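Local coordinates for protein putative alcohol dehydrogenase (Sinorhizobium meliloti, PDB 4J6F) that probably oxidises alcohols with a nicotinamide adenine dinucleotide cofactor, as a member of the medium-chain dehydrogenase/reductase family, at residues C189-T194 against G217-A222; T209-G214 against D276-L281; A222-A227 against L247-Q252. All blocks are in the same frame, centred on the assembly; numbering follows the deposited sequence.

Contact 1 (C189-T194 against G217-A222); sequences CCAYLT and GGVGSA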
loop_
_atom_site.group_PDB
_atom_site.type_symbol
_atom_site.label_atom_id
_atom_site.label_comp_id
_atom_site.label_asym_id
_atom_site.label_seq_id
_atom_site.Cartn_x
_atom_site.Cartn_y
_atom_site.Cartn_z
ATOM N N CYS A 189 -20.649 14.919 5.865
ATOM C CA CYS A 189 -20.331 13.638 6.502
ATOM C C CYS A 189 -19.706 12.441 5.746
ATOM O O CYS A 189 -18.703 11.924 6.195
ATOM C CB CYS A 189 -21.585 13.132 7.206
ATOM S SG CYS A 189 -21.400 11.518 7.963
ATOM N N CYS A 190 -20.224 12.034 4.596
ATOM C CA CYS A 190 -19.592 10.970 3.827
ATOM C C CYS A 190 -18.245 11.368 3.240
ATOM O O CYS A 190 -17.244 10.712 3.523
ATOM C CB CYS A 190 -20.523 10.451 2.726
ATOM S SG CYS A 190 -19.833 9.096 1.737
ATOM N N ALA A 191 -18.191 12.422 2.433
ATOM C CA ALA A 191 -16.923 12.754 1.775
ATOM C C ALA A 191 -15.813 13.216 2.731
ATOM O O ALA A 191 -14.646 12.870 2.514
ATOM C CB ALA A 191 -17.119 13.748 0.648
ATOM N N TYR A 192 -16.166 13.969 3.780
ATOM C CA TYR A 192 -15.150 14.516 4.692
ATOM C C TYR A 192 -14.656 13.478 5.701
ATOM O O TYR A 192 -13.483 13.492 6.090
ATOM C CB TYR A 192 -15.601 15.828 5.362
ATOM C CG TYR A 192 -15.663 17.006 4.386
ATOM C CD1 TYR A 192 -16.604 17.031 3.352
ATOM C CD2 TYR A 192 -14.777 18.082 4.486
ATOM C CE1 TYR A 192 -16.660 18.081 2.455
ATOM C CE2 TYR A 192 -14.833 19.144 3.591
ATOM C CZ TYR A 192 -15.777 19.135 2.576
ATOM O OH TYR A 192 -15.861 20.165 1.655
ATOM N N LEU A 193 -15.525 12.559 6.100
ATOM C CA LEU A 193 -15.071 11.447 6.904
ATOM C C LEU A 193 -14.100 10.617 6.072
ATOM O O LEU A 193 -12.993 10.301 6.540
ATOM C CB LEU A 193 -16.240 10.583 7.371
ATOM C CG LEU A 193 -15.884 9.442 8.326
ATOM C CD1 LEU A 193 -15.163 9.949 9.566
ATOM C CD2 LEU A 193 -17.144 8.692 8.726
ATOM N N THR A 194 -14.520 10.287 4.841
ATOM C CA THR A 194 -13.698 9.529 3.894
ATOM C C THR A 194 -12.367 10.235 3.608
ATOM O O THR A 194 -11.300 9.631 3.726
ATOM C CB THR A 194 -14.483 9.214 2.602
ATOM O OG1 THR A 194 -15.569 8.355 2.934
ATOM C CG2 THR A 194 -13.641 8.483 1.586
ATOM N N GLY A 217 -14.414 17.174 -7.304
ATOM C CA GLY A 217 -15.387 16.244 -6.730
ATOM C C GLY A 217 -15.504 16.290 -5.205
ATOM O O GLY A 217 -14.739 16.990 -4.527
ATOM N N GLY A 218 -16.466 15.531 -4.670
ATOM C CA GLY A 218 -16.802 15.544 -3.249
ATOM C C GLY A 218 -15.588 15.354 -2.375
ATOM O O GLY A 218 -15.151 16.267 -1.663
ATOM N N VAL A 219 -15.026 14.161 -2.459
ATOM C CA VAL A 219 -13.875 13.793 -1.653
ATOM C C VAL A 219 -12.658 14.654 -1.983
ATOM O O VAL A 219 -11.952 15.099 -1.077
ATOM C CB VAL A 219 -13.556 12.297 -1.816
ATOM C CG1 VAL A 219 -12.412 11.913 -0.894
ATOM C CG2 VAL A 219 -14.796 11.458 -1.525
ATOM N N GLY A 220 -12.437 14.899 -3.277
ATOM C CA GLY A 220 -11.326 15.720 -3.758
ATOM C C GLY A 220 -11.279 17.033 -3.025
ATOM O O GLY A 220 -10.295 17.350 -2.361
ATOM N N SER A 221 -12.376 17.775 -3.117
ATOM C CA SER A 221 -12.491 19.082 -2.488
ATOM C C SER A 221 -12.246 18.992 -1.005
ATOM O O SER A 221 -11.585 19.854 -0.435
ATOM C CB SER A 221 -13.874 19.660 -2.731
ATOM O OG SER A 221 -14.019 19.958 -4.103
ATOM N N ALA A 222 -12.775 17.942 -0.386
ATOM C CA ALA A 222 -12.691 17.813 1.047
ATOM C C ALA A 222 -11.240 17.661 1.418
ATOM O O ALA A 222 -10.748 18.322 2.331
ATOM C CB ALA A 222 -13.495 16.615 1.525
#

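Contact 2 (T209-G214 against D276-L281); sequences TVLVTG and DVVADL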
loop_
_atom_site.group_PDB
_atom_site.type_symbol
_atom_site.label_atom_id
_atom_site.label_comp_id
_atom_site.label_asym_id
_atom_site.label_seq_id
_atom_site.Cartn_x
_atom_site.Cartn_y
_atom_site.Cartn_z
ATOM N N THR A 209 3.476 17.767 1.006
ATOM C CA THR A 209 2.664 18.064 -0.175
ATOM C C THR A 209 1.770 16.888 -0.571
ATOM O O THR A 209 2.231 15.746 -0.684
ATOM C CB THR A 209 3.520 18.492 -1.387
ATOM O OG1 THR A 209 4.334 19.613 -1.027
ATOM C CG2 THR A 209 2.630 18.902 -2.561
ATOM N N VAL A 210 0.491 17.171 -0.785
ATOM C CA VAL A 210 -0.415 16.145 -1.274
ATOM C C VAL A 210 -0.942 16.498 -2.665
ATOM O O VAL A 210 -1.460 17.602 -2.879
ATOM C CB VAL A 210 -1.554 15.849 -0.263
ATOM C CG1 VAL A 210 -2.294 17.110 0.148
ATOM C CG2 VAL A 210 -2.510 14.816 -0.823
ATOM N N LEU A 211 -0.773 15.584 -3.616
ATOM C CA LEU A 211 -1.383 15.742 -4.940
ATOM C C LEU A 211 -2.764 15.064 -4.933
ATOM O O LEU A 211 -2.882 13.867 -4.595
ATOM C CB LEU A 211 -0.493 15.146 -6.033
ATOM C CG LEU A 211 -0.899 15.353 -7.496
ATOM C CD1 LEU A 211 -0.819 16.821 -7.884
ATOM C CD2 LEU A 211 -0.014 14.531 -8.423
ATOM N N VAL A 212 -3.795 15.838 -5.282
ATOM C CA VAL A 212 -5.178 15.374 -5.194
ATOM C C VAL A 212 -5.818 15.342 -6.576
ATOM O O VAL A 212 -6.038 16.393 -7.190
ATOM C CB VAL A 212 -6.038 16.295 -4.293
ATOM C CG1 VAL A 212 -7.409 15.680 -4.080
ATOM C CG2 VAL A 212 -5.358 16.554 -2.959
ATOM N N THR A 213 -6.123 14.144 -7.061
ATOM C CA THR A 213 -6.797 13.997 -8.347
ATOM C C THR A 213 -8.302 13.998 -8.128
ATOM O O THR A 213 -8.770 13.641 -7.052
ATOM C CB THR A 213 -6.442 12.679 -9.025
ATOM O OG1 THR A 213 -7.018 11.614 -8.264
ATOM C CG2 THR A 213 -4.941 12.500 -9.120
ATOM N N GLY A 214 -9.057 14.376 -9.157
ATOM C CA GLY A 214 -10.513 14.546 -9.037
ATOM C C GLY A 214 -10.851 15.631 -8.040
ATOM O O GLY A 214 -11.811 15.527 -7.284
ATOM N N ASP A 276 4.758 14.176 -1.573
ATOM C CA ASP A 276 4.834 13.233 -0.467
ATOM C C ASP A 276 3.704 12.221 -0.543
ATOM O O ASP A 276 3.887 11.037 -0.252
ATOM C CB ASP A 276 4.775 13.990 0.864
ATOM C CG ASP A 276 5.954 14.941 1.041
ATOM O OD1 ASP A 276 7.108 14.452 1.074
ATOM O OD2 ASP A 276 5.732 16.170 1.123
ATOM N N VAL A 277 2.528 12.707 -0.932
ATOM C CA VAL A 277 1.318 11.910 -0.907
ATOM C C VAL A 277 0.500 12.184 -2.151
ATOM O O VAL A 277 0.384 13.333 -2.585
ATOM C CB VAL A 277 0.445 12.216 0.330
ATOM C CG1 VAL A 277 -0.885 11.483 0.227
ATOM C CG2 VAL A 277 1.172 11.847 1.623
ATOM N N VAL A 278 -0.058 11.123 -2.717
ATOM C CA VAL A 278 -1.042 11.254 -3.755
ATOM C C VAL A 278 -2.351 10.744 -3.182
ATOM O O VAL A 278 -2.408 9.643 -2.632
ATOM C CB VAL A 278 -0.644 10.455 -5.009
ATOM C CG1 VAL A 278 -1.840 10.226 -5.926
ATOM C CG2 VAL A 278 0.467 11.165 -5.756
ATOM N N ALA A 279 -3.378 11.592 -3.260
ATOM C CA ALA A 279 -4.759 11.235 -2.958
ATOM C C ALA A 279 -5.462 11.103 -4.308
ATOM O O ALA A 279 -5.656 12.092 -5.032
ATOM C CB ALA A 279 -5.413 12.309 -2.104
ATOM N N ASP A 280 -5.802 9.874 -4.666
ATOM C CA ASP A 280 -6.358 9.573 -5.979
ATOM C C ASP A 280 -7.845 9.274 -5.900
ATOM O O ASP A 280 -8.267 8.403 -5.139
ATOM C CB ASP A 280 -5.633 8.374 -6.570
ATOM C CG ASP A 280 -6.044 8.079 -7.988
ATOM O OD1 ASP A 280 -6.625 8.951 -8.676
ATOM O OD2 ASP A 280 -5.760 6.950 -8.429
ATOM N N LEU A 281 -8.642 9.991 -6.683
ATOM C CA LEU A 281 -10.069 9.708 -6.720
ATOM C C LEU A 281 -10.541 9.374 -8.112
ATOM O O LEU A 281 -11.737 9.163 -8.340
ATOM C CB LEU A 281 -10.851 10.859 -6.127
ATOM C CG LEU A 281 -10.464 10.814 -4.656
ATOM C CD1 LEU A 281 -10.182 12.201 -4.085
ATOM C CD2 LEU A 281 -11.474 10.003 -3.855
#

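Contact 3 (A222-A227 against L247-Q252); sequences AIIQLA and LDIGAQ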
loop_
_atom_site.group_PDB
_atom_site.type_symbol
_atom_site.label_atom_id
_atom_site.label_comp_id
_atom_site.label_asym_id
_atom_site.label_seq_id
_atom_site.Cartn_x
_atom_site.Cartn_y
_atom_site.Cartn_z
ATOM N N ALA A 222 -12.775 17.942 -0.386
ATOM C CA ALA A 222 -12.691 17.813 1.047
ATOM C C ALA A 222 -11.240 17.661 1.418
ATOM O O ALA A 222 -10.748 18.322 2.331
ATOM C CB ALA A 222 -13.495 16.615 1.525
ATOM N N ILE A 223 -10.542 16.808 0.684
ATOM C CA ILE A 223 -9.158 16.564 0.981
ATOM C C ILE A 223 -8.342 17.840 0.891
ATOM O O ILE A 223 -7.462 18.058 1.721
ATOM C CB ILE A 223 -8.582 15.450 0.114
ATOM C CG1 ILE A 223 -8.916 14.129 0.767
ATOM C CG2 ILE A 223 -7.069 15.573 0.010
ATOM C CD1 ILE A 223 -8.837 12.983 -0.183
ATOM N N ILE A 224 -8.649 18.687 -0.087
ATOM C CA ILE A 224 -7.985 19.984 -0.197
ATOM C C ILE A 224 -8.167 20.817 1.080
ATOM O O ILE A 224 -7.199 21.362 1.623
ATOM C CB ILE A 224 -8.448 20.749 -1.454
ATOM C CG1 ILE A 224 -8.027 19.958 -2.695
ATOM C CG2 ILE A 224 -7.888 22.178 -1.484
ATOM C CD1 ILE A 224 -8.571 20.502 -3.994
ATOM N N GLN A 225 -9.396 20.887 1.570
ATOM C CA GLN A 225 -9.670 21.589 2.822
ATOM C C GLN A 225 -9.018 20.885 4.010
ATOM O O GLN A 225 -8.314 21.521 4.807
ATOM C CB GLN A 225 -11.171 21.761 3.060
ATOM C CG GLN A 225 -11.875 22.702 2.096
ATOM C CD GLN A 225 -13.146 23.254 2.697
ATOM O OE1 GLN A 225 -13.110 24.247 3.438
ATOM N NE2 GLN A 225 -14.282 22.610 2.402
ATOM N N LEU A 226 -9.216 19.573 4.115
ATOM C CA LEU A 226 -8.656 18.853 5.245
ATOM C C LEU A 226 -7.128 18.920 5.258
ATOM O O LEU A 226 -6.526 19.021 6.317
ATOM C CB LEU A 226 -9.160 17.422 5.288
ATOM C CG LEU A 226 -10.671 17.246 5.432
ATOM C CD1 LEU A 226 -11.016 15.808 5.109
ATOM C CD2 LEU A 226 -11.175 17.590 6.818
ATOM N N ALA A 227 -6.500 18.902 4.088
ATOM C CA ALA A 227 -5.056 19.111 4.007
ATOM C C ALA A 227 -4.647 20.433 4.670
ATOM O O ALA A 227 -3.697 20.484 5.464
ATOM C CB ALA A 227 -4.593 19.086 2.564
ATOM N N LEU A 247 -8.356 27.046 -6.299
ATOM C CA LEU A 247 -7.662 28.094 -5.555
ATOM C C LEU A 247 -8.542 28.660 -4.425
ATOM O O LEU A 247 -8.071 28.924 -3.311
ATOM C CB LEU A 247 -7.188 29.206 -6.496
ATOM C CG LEU A 247 -6.058 28.858 -7.475
ATOM C CD1 LEU A 247 -5.752 30.014 -8.415
ATOM C CD2 LEU A 247 -4.782 28.394 -6.769
ATOM N N ASP A 248 -9.829 28.805 -4.706
ATOM C CA ASP A 248 -10.749 29.382 -3.737
ATOM C C ASP A 248 -10.923 28.534 -2.483
ATOM O O ASP A 248 -11.188 29.061 -1.413
ATOM C CB ASP A 248 -12.112 29.636 -4.375
ATOM C CG ASP A 248 -12.778 30.887 -3.846
ATOM O OD1 ASP A 248 -12.390 31.363 -2.762
ATOM O OD2 ASP A 248 -13.684 31.402 -4.529
ATOM N N ILE A 249 -10.784 27.224 -2.609
ATOM C CA ILE A 249 -10.956 26.364 -1.444
ATOM C C ILE A 249 -9.642 25.995 -0.760
ATOM O O ILE A 249 -9.654 25.217 0.189
ATOM C CB ILE A 249 -11.805 25.112 -1.754
ATOM C CG1 ILE A 249 -11.091 24.199 -2.746
ATOM C CG2 ILE A 249 -13.172 25.523 -2.281
ATOM C CD1 ILE A 249 -11.731 22.839 -2.899
ATOM N N GLY A 250 -8.523 26.563 -1.230
ATOM C CA GLY A 250 -7.235 26.483 -0.523
ATOM C C GLY A 250 -6.096 25.738 -1.200
ATOM O O GLY A 250 -5.054 25.522 -0.583
ATOM N N ALA A 251 -6.268 25.340 -2.464
ATOM C CA ALA A 251 -5.192 24.657 -3.196
ATOM C C ALA A 251 -4.013 25.599 -3.356
ATOM O O ALA A 251 -4.196 26.793 -3.580
ATOM C CB ALA A 251 -5.664 24.179 -4.559
ATOM N N GLN A 252 -2.809 25.060 -3.244
ATOM C CA GLN A 252 -1.599 25.851 -3.408
ATOM C C GLN A 252 -1.404 26.216 -4.870
ATOM O O GLN A 252 -1.176 27.359 -5.206
ATOM C CB GLN A 252 -0.381 25.083 -2.872
ATOM C CG GLN A 252 0.957 25.795 -3.022
ATOM C CD GLN A 252 0.987 27.166 -2.364
ATOM O OE1 GLN A 252 0.270 27.440 -1.392
ATOM N NE2 GLN A 252 1.830 28.040 -2.895
#

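Contact 1 (C189-T194 against G217-A222)
Y192 lays one face of its ring on the methyl group of A222, and A191 sets its own methyl against the backbone of G218 and V219. Followed outward, Y192 starts at a CB directed past helix 218-229 rather than at it. With CG anti to the carbonyl carbon (chi1 -70°) the ring swings across to A222, whose CB sits 3.3 Å from the ring centroid and only 2° off the ring normal, a CH-pi contact squarely over the face. From CG through CD1, CD2, CE1 and CE2 to CZ, each ring atom therefore meets the same methyl at almost equal range. CE2 also lies 3.6 Å from A222 CA, and OH reaches past that carbon to make a weak hydrogen bond with Q225, while F188 meets the ring edge-to-face. An alanine suits the site because its single methyl lets the ring settle face-on over it.

One residue back, A191 CB lies 3.7 Å from G218 C, and V219 CG2 closes on the same methyl at 3.9 Å. Small residues on both sides let the axes approach to 8.2 Å, crossing at -54°. G217 is the N-cap of the second helix. The arrangement is consistent with the Rossmann-type domain of medium-chain dehydrogenases; here the helix that precedes the first strand packs against the helix that follows the glycine-rich turn.

Contact 2 (T209-G214 against D276-L281)
The carboxylates of D276 and D280 meet residues 209-214 through anti lone pairs, one at each end of a parallel strand pair. D276 OD2 takes the backbone NH of T209 (N to OD2 2.8 Å, 168° at the hydrogen), while its OD1 is salt-bridged to R295. D280 OD1 accepts from T213 OG1 at 2.7 Å and from the amides of V282 and G283; OD2 is held by Y300. T213 can reach it because its OG1 lies between the backbone N and the carbonyl carbon (chi1 68°). A valine at T213 would remove this donor and would probably leave D280 OD1 to the two amides alone, with its carboxylate less firmly tied to the first strand.

Between these ends the backbones zip together: T209 O accepts from both D276 N and V277 N, L211 N bonds V277 O, A279 N bonds L211 O at 2.7 Å, and T213 N bonds A279 O at 2.9 Å. One face of the sheet carries V210, V212, V277 and A279, with V210 CG2 3.9 Å from V277 CG1; I223 of helix 218-229 packs on V212 and A279, and A227 on V210. L211 and V278 line the other face under L290. Branched aliphatic residues suit strands buried on both faces. These are the two central strands of a six-stranded Rossmann sheet, where the strand order reverses and a dinucleotide would be expected at the C-terminal ends.

Contact 3 (A222-A227 against L247-Q252)
I224 and I249 carry the apolar part of this contact, their side chains crossing at about a right angle. The branch methyl of I224 does most of the touching: CG2 lies 4.0 Å from I249 CG1, and the two CD1 atoms, of I224 and I249, come to 4.1 Å. I249 offers CG1 from the position between its backbone N and carbonyl carbon (chi1 65°), which brings CG1 and CD1 against I224. A251 adds its CB, 4.3 Å from I224 CG2. Branched aliphatic side chains fill the space between two backbones whose nearest CA atoms, of I224 and A251, are 6.2 Å apart.

A second group of contacts sets side chain against main chain. I224 CG2 also rests on the peptide leading into A251, 3.7 Å from A251 N, and Q225 CG passes I249 O at 3.9 Å. That backbone is turned by G250, whose positive phi of 116° closes a Schellman motif on helix 243-248, with G250 N bonded to L247 O. A side chain at this position would run into the carbonyl oxygen of I249, so glycine fits.

Two arginines outside the segments add polar links: R349 joins the two sides, its backbone N bonding Q225 OE1 while its guanidinium bonds D248 O. R228, one residue beyond 222-227, bonds both G250 O and Q252 OE1, and so ties the end of the turn back to the first helix.

Here the first helix of the Rossmann half packs against the capped end of the next one and the turn into strand 253-256, on the same face of the parallel sheet, as in consecutive right-handed beta-alpha-beta crossovers, with P234 and A236 of the intervening strand touching I224.

Helix 218-229 ties the three contacts together. Contacts 1 and 3 share A222 on it, their centres about 11 Å apart, and contact 2 lies beneath it in the sheet, its centre about 13 Å from contact 1 and 11 Å from contact 3. I223 packs on V212, A279 and L281, while V219 also packs on L281. Along the chain contact 1 closes before contact 3 opens, contact 3 is nested within the loop closed by contact 2, and contacts 1 and 2 alternate. One helix thus joins the preceding helix, the central strands and the turn that ends helix 243-248 into a Rossmann-type half that probably holds the cofactor.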